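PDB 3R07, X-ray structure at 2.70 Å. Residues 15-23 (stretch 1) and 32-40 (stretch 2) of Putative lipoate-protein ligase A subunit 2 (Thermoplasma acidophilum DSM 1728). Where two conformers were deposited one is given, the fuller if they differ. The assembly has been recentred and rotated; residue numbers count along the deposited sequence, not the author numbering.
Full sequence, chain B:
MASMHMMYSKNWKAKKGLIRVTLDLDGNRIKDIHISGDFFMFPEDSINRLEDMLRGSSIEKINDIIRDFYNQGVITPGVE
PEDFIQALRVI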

# COMPACT_ATOMS: atom_id res chain seq x y z
N LYS B 15 13.01 2.30 -9.72
CA LYS B 15 13.19 3.57 -9.02
C LYS B 15 12.25 3.66 -7.82
O LYS B 15 12.68 4.00 -6.71
CB LYS B 15 13.09 4.79 -9.94
CG LYS B 15 14.11 5.90 -9.59
CD LYS B 15 13.74 7.28 -10.18
CE LYS B 15 14.74 8.39 -9.77
NZ LYS B 15 14.09 9.74 -9.66
N LYS B 16 10.97 3.36 -8.01
CA LYS B 16 10.17 3.01 -6.83
C LYS B 16 9.56 1.60 -6.91
O LYS B 16 8.68 1.32 -7.73
CB LYS B 16 9.14 4.10 -6.49
CG LYS B 16 8.63 4.03 -5.01
CD LYS B 16 9.79 4.00 -3.97
CE LYS B 16 9.33 3.53 -2.57
NZ LYS B 16 8.49 4.55 -1.85
N GLY B 17 10.05 0.69 -6.07
CA GLY B 17 9.51 -0.66 -6.04
C GLY B 17 10.45 -1.81 -6.36
O GLY B 17 11.65 -1.63 -6.60
N LEU B 18 9.88 -3.01 -6.33
CA LEU B 18 10.64 -4.23 -6.46
C LEU B 18 9.76 -5.19 -7.23
O LEU B 18 8.69 -5.55 -6.77
CB LEU B 18 11.00 -4.77 -5.07
CG LEU B 18 11.99 -5.94 -4.92
CD1 LEU B 18 13.47 -5.52 -4.99
CD2 LEU B 18 11.75 -6.71 -3.63
N ILE B 19 10.18 -5.57 -8.43
CA ILE B 19 9.47 -6.59 -9.20
C ILE B 19 10.09 -7.97 -8.97
O ILE B 19 11.29 -8.15 -9.13
CB ILE B 19 9.47 -6.26 -10.70
CG1 ILE B 19 9.24 -4.75 -10.91
CG2 ILE B 19 8.43 -7.13 -11.42
CD1 ILE B 19 9.00 -4.32 -12.33
N ARG B 20 9.27 -8.93 -8.52
CA ARG B 20 9.72 -10.33 -8.40
C ARG B 20 9.06 -11.09 -9.51
O ARG B 20 7.87 -10.92 -9.75
CB ARG B 20 9.32 -10.97 -7.09
CG ARG B 20 9.57 -10.16 -5.86
CD ARG B 20 9.38 -11.03 -4.66
NE ARG B 20 9.53 -10.29 -3.42
CZ ARG B 20 10.68 -10.01 -2.81
NH1 ARG B 20 11.83 -10.41 -3.35
NH2 ARG B 20 10.70 -9.33 -1.67
N VAL B 21 9.84 -11.92 -10.19
CA VAL B 21 9.31 -12.76 -11.27
C VAL B 21 9.66 -14.22 -11.02
O VAL B 21 10.76 -14.50 -10.55
CB VAL B 21 9.87 -12.34 -12.65
CG1 VAL B 21 9.25 -13.20 -13.69
CG2 VAL B 21 9.54 -10.91 -12.98
N THR B 22 8.74 -15.13 -11.32
CA THR B 22 9.08 -16.56 -11.43
C THR B 22 8.68 -17.11 -12.81
O THR B 22 7.49 -17.09 -13.17
CB THR B 22 8.46 -17.43 -10.30
OG1 THR B 22 9.20 -17.24 -9.09
CG2 THR B 22 8.52 -18.95 -10.66
N LEU B 23 9.66 -17.58 -13.58
CA LEU B 23 9.39 -18.14 -14.91
C LEU B 23 9.65 -19.62 -14.97
O LEU B 23 10.63 -20.12 -14.43
CB LEU B 23 10.22 -17.47 -15.99
CG LEU B 23 9.77 -16.11 -16.46
CD1 LEU B 23 10.72 -15.12 -15.86
CD2 LEU B 23 9.82 -16.03 -17.97
N ASP B 32 4.88 -21.11 -17.67
CA ASP B 32 4.20 -20.35 -16.65
C ASP B 32 4.98 -19.11 -16.23
O ASP B 32 6.20 -19.02 -16.44
CB ASP B 32 3.90 -21.21 -15.44
CG ASP B 32 2.56 -20.86 -14.82
OD1 ASP B 32 1.94 -19.84 -15.25
OD2 ASP B 32 2.11 -21.61 -13.92
N ILE B 33 4.25 -18.15 -15.66
CA ILE B 33 4.85 -16.94 -15.14
C ILE B 33 4.02 -16.39 -13.98
O ILE B 33 2.78 -16.48 -13.96
CB ILE B 33 5.17 -15.88 -16.28
CG1 ILE B 33 5.80 -14.60 -15.70
CG2 ILE B 33 3.95 -15.61 -17.17
CD1 ILE B 33 6.34 -13.65 -16.72
N HIS B 34 4.72 -15.85 -13.00
CA HIS B 34 4.07 -15.23 -11.87
C HIS B 34 4.85 -13.97 -11.59
O HIS B 34 6.05 -14.01 -11.41
CB HIS B 34 4.01 -16.20 -10.68
CG HIS B 34 3.81 -15.53 -9.36
ND1 HIS B 34 2.64 -14.88 -9.01
CD2 HIS B 34 4.64 -15.42 -8.28
CE1 HIS B 34 2.77 -14.38 -7.79
NE2 HIS B 34 3.97 -14.70 -7.33
N ILE B 35 4.16 -12.83 -11.64
CA ILE B 35 4.77 -11.55 -11.33
C ILE B 35 4.20 -11.01 -10.00
O ILE B 35 2.99 -11.02 -9.77
CB ILE B 35 4.54 -10.52 -12.44
CG1 ILE B 35 4.92 -11.11 -13.80
CG2 ILE B 35 5.35 -9.27 -12.16
CD1 ILE B 35 4.49 -10.29 -15.00
N SER B 36 5.08 -10.54 -9.12
CA SER B 36 4.63 -10.07 -7.84
C SER B 36 5.52 -8.93 -7.37
O SER B 36 6.42 -8.52 -8.08
CB SER B 36 4.58 -11.20 -6.82
OG SER B 36 5.87 -11.73 -6.55
N GLY B 37 5.22 -8.41 -6.18
CA GLY B 37 6.08 -7.45 -5.53
C GLY B 37 5.46 -6.12 -5.23
O GLY B 37 4.24 -5.98 -5.18
N ASP B 38 6.32 -5.14 -5.04
CA ASP B 38 5.99 -3.85 -4.45
C ASP B 38 5.91 -2.83 -5.59
O ASP B 38 6.92 -2.32 -6.10
CB ASP B 38 7.07 -3.56 -3.41
CG ASP B 38 7.14 -2.11 -2.98
OD1 ASP B 38 6.30 -1.27 -3.40
OD2 ASP B 38 8.07 -1.81 -2.19
N PHE B 39 4.69 -2.56 -6.02
CA PHE B 39 4.46 -1.57 -7.04
C PHE B 39 2.98 -1.23 -7.15
O PHE B 39 2.11 -1.83 -6.49
CB PHE B 39 5.02 -2.02 -8.40
CG PHE B 39 4.53 -3.38 -8.86
CD1 PHE B 39 3.40 -3.50 -9.65
CD2 PHE B 39 5.22 -4.55 -8.51
CE1 PHE B 39 2.96 -4.75 -10.06
CE2 PHE B 39 4.77 -5.78 -8.93
CZ PHE B 39 3.64 -5.88 -9.71
N PHE B 40 2.71 -0.25 -8.00
CA PHE B 40 1.36 0.16 -8.31
C PHE B 40 1.12 -0.03 -9.78
O PHE B 40 2.02 0.13 -10.59
CB PHE B 40 1.18 1.62 -7.94
CG PHE B 40 1.39 1.90 -6.50
CD1 PHE B 40 0.35 1.74 -5.59
CD2 PHE B 40 2.63 2.30 -6.04
CE1 PHE B 40 0.54 2.01 -4.25
CE2 PHE B 40 2.83 2.56 -4.68
CZ PHE B 40 1.77 2.43 -3.79

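On one face of the sheet, Val21, Leu23, Ile33 and Ile35 form a buried apolar row, which Ile19 extends. Ile19 CG2 meets Ile35 CG2 at 3.8 Å, although the CA-to-CB bond of Ile19 points away from the facing stretch. Ile33, extended with both chi angles t, brings its CD1 to 4.2 Å from Val21 CG1 and also to 4.2 Å from Leu23 CG, so one methyl group touches two neighbours on the partner strand. Beneath these side chains the backbones of two antiparallel strands of one chain, 18-23 and 32-36, their axes 4.8 Å apart at closest approach and their directions 166° apart, are pinned by three pairs of hydrogen bonds. Thr22 N donates to His34 O (2.9 Å) and His34 N to Thr22 O (3.0 Å); Arg20 N to Ser36 O and Ser36 N to Arg20 O (both 2.9 Å, both 167° at the hydrogen); Leu18 N to Asp38 O and Asp38 N to Leu18 O (both 3.0 Å). CA-H groups also point at carbonyl oxygens: between the rungs Val21 CA lies 3.5 Å from His34 O, and just beyond the last rung Ile33 CA lies 3.3 Å from Thr22 O. The pairing persists past the corner at Gly37, whose phi of 121° suits glycine: an ideal CB would lie 2.2 Å from Leu18 O. Gly17 is similarly constrained, for its ideal CB would fall 2.3 Å from Asp38 O. Leu18 O also lies near the plane of the Phe39 ring, at its edge, 4.0 Å from Phe39 CD2. The other face carries Leu18, Arg20, Thr22, His34, Ser36 and Asp38, a mostly polar set. There Arg20 CB packs 3.6 Å from Ser36 OG, while the Arg20 guanidinium is hydrogen-bonded elsewhere in the structure. At the exposed margin, Asp32 OD1 accepts a hydrogen bond from Ile33 N (2.9 Å) within its own strand.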